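Local coordinates for UPF0303 protein YBR137W (Saccharomyces cerevisiae, PDB 4CLC) that is a cytoplasmic protein of unknown function, of the UPF0303 family and with an HbpS-like domain, that assembles as ten protein chains, at residues K57-D62 with T74-G79; R90-A95 with Y143-I148; A126-A131 with L151-D156. One frame throughout, in Å; residues are numbered along the deposited sequence.

Interaction 1: residues K57-D62 with T74-G79; sequences KPVAID and TVTYGG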
# COMPACT_ATOMS: atom_id res chain seq x y z
N LYS D 57 28.04 22.41 17.31
CA LYS D 57 27.62 21.35 16.38
C LYS D 57 26.26 20.80 16.81
O LYS D 57 26.12 20.26 17.91
CB LYS D 57 28.66 20.23 16.33
CG LYS D 57 29.86 20.51 15.41
CD LYS D 57 29.45 20.49 13.95
CE LYS D 57 30.59 20.84 13.02
NZ LYS D 57 30.14 20.78 11.58
N PRO D 58 25.23 20.99 15.97
CA PRO D 58 23.94 20.43 16.37
C PRO D 58 23.95 18.92 16.26
O PRO D 58 24.18 18.36 15.18
CB PRO D 58 22.96 21.05 15.37
CG PRO D 58 23.79 21.25 14.14
CD PRO D 58 25.21 21.52 14.60
N VAL D 59 23.59 18.24 17.34
CA VAL D 59 23.66 16.80 17.36
C VAL D 59 22.42 16.23 18.01
O VAL D 59 21.92 16.79 18.99
CB VAL D 59 24.94 16.32 18.08
CG1 VAL D 59 24.87 14.86 18.39
CG2 VAL D 59 26.13 16.60 17.21
N ALA D 60 21.90 15.14 17.45
CA ALA D 60 20.70 14.51 17.97
C ALA D 60 21.11 13.25 18.72
O ALA D 60 21.97 12.51 18.28
CB ALA D 60 19.73 14.20 16.85
N ILE D 61 20.49 13.02 19.87
CA ILE D 61 20.83 11.89 20.73
C ILE D 61 19.58 11.09 21.07
O ILE D 61 18.62 11.66 21.58
CB ILE D 61 21.51 12.37 22.02
CG1 ILE D 61 22.79 13.13 21.70
CG2 ILE D 61 21.78 11.22 22.95
CD1 ILE D 61 23.34 13.89 22.87
N ASP D 62 19.57 9.79 20.80
CA ASP D 62 18.42 8.96 21.12
C ASP D 62 18.74 7.77 22.05
O ASP D 62 19.81 7.17 21.99
CB ASP D 62 17.78 8.44 19.82
CG ASP D 62 16.44 7.73 20.05
OD1 ASP D 62 16.43 6.50 20.29
OD2 ASP D 62 15.38 8.42 19.99
N THR D 74 17.15 14.28 22.61
CA THR D 74 17.52 15.68 22.76
C THR D 74 18.27 16.19 21.54
O THR D 74 18.70 15.44 20.69
CB THR D 74 18.37 15.96 24.01
OG1 THR D 74 18.49 17.36 24.19
CG2 THR D 74 19.75 15.38 23.87
N VAL D 75 18.39 17.50 21.47
CA VAL D 75 19.05 18.14 20.37
C VAL D 75 20.12 19.03 21.04
O VAL D 75 19.80 19.75 21.98
CB VAL D 75 17.99 18.91 19.52
CG1 VAL D 75 18.42 20.32 19.20
CG2 VAL D 75 17.64 18.12 18.28
N THR D 76 21.38 18.93 20.61
CA THR D 76 22.50 19.51 21.41
C THR D 76 22.76 20.99 21.18
O THR D 76 23.50 21.61 21.95
CB THR D 76 23.85 18.81 21.14
OG1 THR D 76 24.20 18.94 19.76
CG2 THR D 76 23.81 17.35 21.53
N TYR D 77 22.15 21.54 20.15
CA TYR D 77 22.44 22.90 19.74
C TYR D 77 21.50 23.26 18.61
O TYR D 77 20.89 22.38 18.01
CB TYR D 77 23.89 23.03 19.31
CG TYR D 77 24.45 24.43 19.27
CD1 TYR D 77 24.92 25.04 20.42
CD2 TYR D 77 24.53 25.13 18.08
CE1 TYR D 77 25.44 26.30 20.40
CE2 TYR D 77 25.05 26.41 18.05
CZ TYR D 77 25.51 26.98 19.22
OH TYR D 77 26.05 28.24 19.22
N GLY D 78 21.39 24.56 18.32
CA GLY D 78 20.56 25.03 17.24
C GLY D 78 21.01 24.52 15.88
O GLY D 78 22.15 24.06 15.71
N GLY D 79 20.12 24.61 14.91
CA GLY D 79 20.42 24.10 13.59
C GLY D 79 20.32 22.59 13.41
O GLY D 79 20.79 22.08 12.40
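The ring of P58 meets the backbone of Y77-G79 through two of its atoms: CB lies 3.1 Å from the carbonyl O of G78, with the O of Y77 a little farther off, while CG sits 3.6 Å from the O of G79. Of Y77, CB packs against P58 CB at 4.5 Å, while CG, anti to the backbone N (chi1 -162°), starts the ring off away from the proline, and the ring meets an aromatic side chain of a neighbouring chain. Next to this, T76 ties the two segments together with its hydroxyl, OG1, which donates to the O of K57 at 3.0 Å within the carbonyl plane and receives a weak bond from V59 N. OG1 stands between the backbone N and the carbonyl carbon, whereas the methyl CG2 is turned to I61 CD1, 3.7 Å away. The case illustrates how a beta hairpin can be held beyond its regular ladder: strands 60-64 and 70-75 are antiparallel, with I61 and T74 forming a hydrogen-bonded pair and A60 and V75 a non-hydrogen-bonded one. I61 N donates to T74 O at 3.1 Å, T74 N donates in turn to I61 O, and T76 N to V59 O, 2.7 Å, carries the pairing one step farther. I61 and T74 lie side by side on one face, CB to CG2 at 3.9 Å, where helix 36-53 covers I61 through I46. A60 and V75 occupy the other face, and A60 there touches N84 and I88 of helix 84-98.

Interaction 2: residues R90-A95 with Y143-I148; sequences RKKKTA and YACLTI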
# COMPACT_ATOMS: atom_id res chain seq x y z
N ARG D 90 16.98 5.34 10.92
CA ARG D 90 17.71 4.47 10.01
C ARG D 90 18.95 3.82 10.65
O ARG D 90 19.23 2.64 10.40
CB ARG D 90 18.08 5.26 8.77
CG ARG D 90 16.88 5.77 8.03
CD ARG D 90 17.25 6.51 6.79
NE ARG D 90 18.10 5.70 5.93
CZ ARG D 90 19.37 5.97 5.65
NH1 ARG D 90 19.95 7.06 6.13
NH2 ARG D 90 20.06 5.16 4.87
N LYS D 91 19.70 4.55 11.48
CA LYS D 91 20.85 3.93 12.12
C LYS D 91 20.41 2.88 13.12
O LYS D 91 20.89 1.74 13.10
CB LYS D 91 21.73 4.97 12.82
CG LYS D 91 22.41 5.94 11.88
CD LYS D 91 23.43 6.78 12.62
CE LYS D 91 23.87 7.98 11.80
NZ LYS D 91 24.83 8.83 12.57
N LYS D 92 19.48 3.27 13.99
CA LYS D 92 18.93 2.43 15.05
C LYS D 92 18.38 1.15 14.46
O LYS D 92 18.61 0.06 15.00
CB LYS D 92 17.82 3.18 15.81
CG LYS D 92 17.18 2.40 16.93
CD LYS D 92 16.13 3.19 17.68
CE LYS D 92 15.04 3.68 16.79
NZ LYS D 92 14.98 5.16 16.87
N LYS D 93 17.68 1.28 13.35
CA LYS D 93 17.06 0.14 12.72
C LYS D 93 18.12 -0.89 12.34
O LYS D 93 18.02 -2.07 12.72
CB LYS D 93 16.22 0.55 11.50
CG LYS D 93 15.27 -0.55 11.08
CD LYS D 93 14.24 -0.14 10.06
CE LYS D 93 13.22 -1.26 9.85
NZ LYS D 93 11.90 -0.78 9.32
N THR D 94 19.14 -0.45 11.60
CA THR D 94 20.26 -1.32 11.24
C THR D 94 20.85 -1.98 12.48
O THR D 94 20.90 -3.20 12.56
CB THR D 94 21.37 -0.56 10.52
OG1 THR D 94 20.90 -0.02 9.28
CG2 THR D 94 22.52 -1.48 10.27
N ALA D 95 21.26 -1.18 13.46
CA ALA D 95 21.87 -1.71 14.68
C ALA D 95 21.05 -2.78 15.41
O ALA D 95 21.60 -3.80 15.79
CB ALA D 95 22.17 -0.59 15.63
N TYR D 143 20.02 -4.23 26.09
CA TYR D 143 19.03 -3.43 26.81
C TYR D 143 18.29 -2.51 25.84
O TYR D 143 17.06 -2.40 25.86
CB TYR D 143 19.68 -2.58 27.91
CG TYR D 143 19.88 -3.26 29.24
CD1 TYR D 143 18.93 -4.14 29.72
CD2 TYR D 143 21.01 -3.02 30.02
CE1 TYR D 143 19.09 -4.78 30.94
CE2 TYR D 143 21.19 -3.65 31.23
CZ TYR D 143 20.22 -4.53 31.69
OH TYR D 143 20.35 -5.17 32.89
N ALA D 144 19.06 -1.82 25.02
CA ALA D 144 18.55 -0.70 24.25
C ALA D 144 19.54 -0.37 23.15
O ALA D 144 20.44 -1.13 22.88
CB ALA D 144 18.32 0.49 25.15
N CYS D 145 19.33 0.76 22.50
CA CYS D 145 20.26 1.23 21.51
C CYS D 145 20.45 2.74 21.70
O CYS D 145 19.49 3.50 21.88
CB CYS D 145 19.74 0.88 20.10
SG CYS D 145 20.71 1.52 18.71
N LEU D 146 21.71 3.16 21.70
CA LEU D 146 22.06 4.57 21.78
C LEU D 146 22.42 5.05 20.39
O LEU D 146 23.20 4.41 19.71
CB LEU D 146 23.22 4.76 22.75
CG LEU D 146 24.13 5.97 22.63
CD1 LEU D 146 23.33 7.22 22.82
CD2 LEU D 146 25.17 5.86 23.69
N THR D 147 21.84 6.16 19.96
CA THR D 147 22.05 6.64 18.60
C THR D 147 22.33 8.12 18.56
O THR D 147 21.54 8.93 19.05
CB THR D 147 20.85 6.36 17.70
OG1 THR D 147 20.56 4.96 17.68
CG2 THR D 147 21.15 6.83 16.30
N ILE D 148 23.46 8.48 17.95
CA ILE D 148 23.88 9.86 17.87
C ILE D 148 23.90 10.24 16.41
O ILE D 148 24.13 9.38 15.54
CB ILE D 148 25.25 10.06 18.52
CG1 ILE D 148 25.18 9.67 20.00
CG2 ILE D 148 25.73 11.48 18.39
CD1 ILE D 148 26.48 9.81 20.73
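The helical turn bearing K91, K92 and A95 runs roughly antiparallel to strand 144-148, which supplies C145, T147 and I148; the two short axes approach to 8.6 Å at 145°. It is a worked case of a helix laid on a beta-sheet, here helix 84-98 over an inner strand of the five-stranded sheet of an HbpS-like, GAF-clan fold. K91 bridges the layers. Its CB rests 4.0 Å from T147 CG2, and the chain, extended beyond CG, carries the ammonium to the carbonyl of I148, where NZ donates to O at 3.1 Å in the carbonyl plane. The same NZ also gives a hydrogen bond to G129 O, and a long, weak ion pair leads to D156. An alanine here would probably leave the carbonyls of I148 and G129 without this shared donor and open a gap where the long chain had passed, although its CB could still touch T147. K92 meets the strand through its inner carbons: CB lies 3.8 Å from T147 OG1 and CG 4.1 Å from C145 SG. Farther out its chain bends at chi3 and chi4, and NZ is hydrogen-bonded to Q89 of its own helix. C145 holds SG anti to the backbone N (chi1 175°), which directs SG onto the helix surface between K92 and A95, where SG comes 4.0 Å from A95 CB.

Interaction 3: residues A126-A131 with L151-D156; sequences AFHGGA and LKQEED
Hydrogen bonding between Q153 and G129 forms the polar part of the contact: the amide oxygen OE1 accepts the N-H of G129 at 2.7 Å, the donor tilted 20° from the amide carbonyl plane and the bond clearly bent. The Q153 chain, extended beyond CG, carries the amide to G129. Contacts of the flat groups come next. NE2 of the same amide is over one face of the H128 imidazole, the two planes 24° apart, and beside it OE1 packs 3.7 Å from H128 CB. That ring also meets W87 of helix 84-98. Close packing of backbone on side chain makes up the rest of what passes between the segments. D156 CB lies 3.6 Å from G130 CA and 3.7 Å from G129 O, and G130 has a backbone conformation with positive phi (117°), in which a side chain would run into D156 as well as into the preceding carbonyl. In the fold, this is the loop leading into strand 131-136 set against the first turn of helix 153-168, whose N-cap residue is K152. A last kind is bonding within that helix start. E155 OE1 accepts K152 N at 3.0 Å from its anti side, the link from N3 back to the N-cap that forms one half of a capping box. D156 OD1 takes L151 N at 2.8 Å on its syn side, and OD2 receives a weak bond from G150 N. Two carboxylates at the N-terminal end of a helix would probably be stabilised as anions by its dipole.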
# COMPACT_ATOMS: atom_id res chain seq x y z
N ALA D 126 20.29 2.57 7.68
CA ALA D 126 21.46 3.39 7.41
C ALA D 126 22.72 2.67 7.84
O ALA D 126 22.75 1.99 8.87
CB ALA D 126 21.38 4.72 8.12
N PHE D 127 23.74 2.73 6.99
CA PHE D 127 24.98 2.07 7.33
C PHE D 127 26.14 2.99 7.77
O PHE D 127 27.25 2.48 8.03
CB PHE D 127 25.33 1.15 6.17
CG PHE D 127 24.44 -0.04 6.12
CD1 PHE D 127 23.22 0.02 5.46
CD2 PHE D 127 24.77 -1.19 6.83
CE1 PHE D 127 22.37 -1.07 5.46
CE2 PHE D 127 23.93 -2.29 6.83
CZ PHE D 127 22.73 -2.23 6.15
N HIS D 128 25.90 4.30 7.86
CA HIS D 128 26.80 5.23 8.57
C HIS D 128 26.79 4.94 10.07
O HIS D 128 25.86 4.32 10.58
CB HIS D 128 26.40 6.67 8.36
CG HIS D 128 26.57 7.14 6.95
ND1 HIS D 128 26.39 6.31 5.87
CD2 HIS D 128 26.82 8.37 6.44
CE1 HIS D 128 26.56 6.99 4.75
NE2 HIS D 128 26.82 8.25 5.07
N GLY D 129 27.82 5.39 10.78
CA GLY D 129 27.94 5.08 12.19
C GLY D 129 27.19 6.03 13.12
O GLY D 129 26.69 7.06 12.70
N GLY D 130 27.22 5.72 14.41
CA GLY D 130 26.50 6.48 15.42
C GLY D 130 25.40 5.79 16.21
O GLY D 130 24.92 6.34 17.20
N ALA D 131 25.04 4.57 15.82
CA ALA D 131 24.07 3.78 16.57
C ALA D 131 24.77 2.64 17.26
O ALA D 131 25.21 1.70 16.60
CB ALA D 131 22.99 3.25 15.66
N LEU D 151 27.33 14.56 13.76
CA LEU D 151 28.78 14.70 13.59
C LEU D 151 29.25 13.94 12.35
O LEU D 151 28.44 13.48 11.55
CB LEU D 151 29.52 14.19 14.83
CG LEU D 151 29.11 14.84 16.15
CD1 LEU D 151 29.76 14.15 17.32
CD2 LEU D 151 29.47 16.32 16.13
N LYS D 152 30.56 13.83 12.18
CA LYS D 152 31.12 12.89 11.23
C LYS D 152 30.79 11.49 11.75
O LYS D 152 30.81 11.26 12.96
CB LYS D 152 32.63 13.09 11.08
CG LYS D 152 33.07 14.45 10.54
CD LYS D 152 34.59 14.63 10.72
CE LYS D 152 35.15 15.78 9.86
NZ LYS D 152 35.00 17.15 10.46
N GLN D 153 30.49 10.57 10.85
CA GLN D 153 29.97 9.26 11.26
C GLN D 153 30.90 8.55 12.25
O GLN D 153 30.44 7.85 13.17
CB GLN D 153 29.72 8.38 10.03
CG GLN D 153 30.93 7.67 9.44
CD GLN D 153 30.56 6.47 8.56
OE1 GLN D 153 29.84 5.56 8.96
NE2 GLN D 153 30.98 6.54 7.31
N GLU D 154 32.20 8.76 12.09
CA GLU D 154 33.18 8.09 12.93
C GLU D 154 33.12 8.69 14.33
O GLU D 154 33.40 8.01 15.32
CB GLU D 154 34.59 8.22 12.32
CG GLU D 154 34.75 7.53 10.97
CD GLU D 154 34.52 8.44 9.77
OE1 GLU D 154 34.16 9.63 9.95
OE2 GLU D 154 34.70 7.96 8.63
N GLU D 155 32.73 9.96 14.38
CA GLU D 155 32.56 10.68 15.63
C GLU D 155 31.23 10.34 16.31
O GLU D 155 31.21 10.04 17.50
CB GLU D 155 32.67 12.19 15.39
CG GLU D 155 34.07 12.65 15.00
CD GLU D 155 34.08 14.03 14.36
OE1 GLU D 155 33.03 14.45 13.84
OE2 GLU D 155 35.15 14.68 14.35
N ASP D 156 30.13 10.37 15.55
CA ASP D 156 28.83 9.91 16.07
C ASP D 156 29.02 8.55 16.73
O ASP D 156 28.51 8.29 17.83
CB ASP D 156 27.78 9.81 14.95
CG ASP D 156 27.33 11.17 14.43
OD1 ASP D 156 27.38 12.14 15.22
OD2 ASP D 156 26.91 11.27 13.25

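From the N terminus, interaction 1 comes first and closes the hairpin of strands 60-64 and 70-75 at the end away from its turn, before either of the others opens. Interaction 2 then starts on helix 84-98 and closes far along the chain on strand 144-149. Its span crosses that of interaction 3, which opens at 126-131, between the two segments of interaction 2, and closes at 151-156 after them. The hairpin joins the later parts through the sheet, since D62 N probably bonds to T147 O, and through V59, which packs on L151. A probable bond from I148 N to G130 O joins interactions 2 and 3 at strand 144-149 and the 126-131 loop; interaction 2 brings in helix 84-98, interaction 3 helix 153-168.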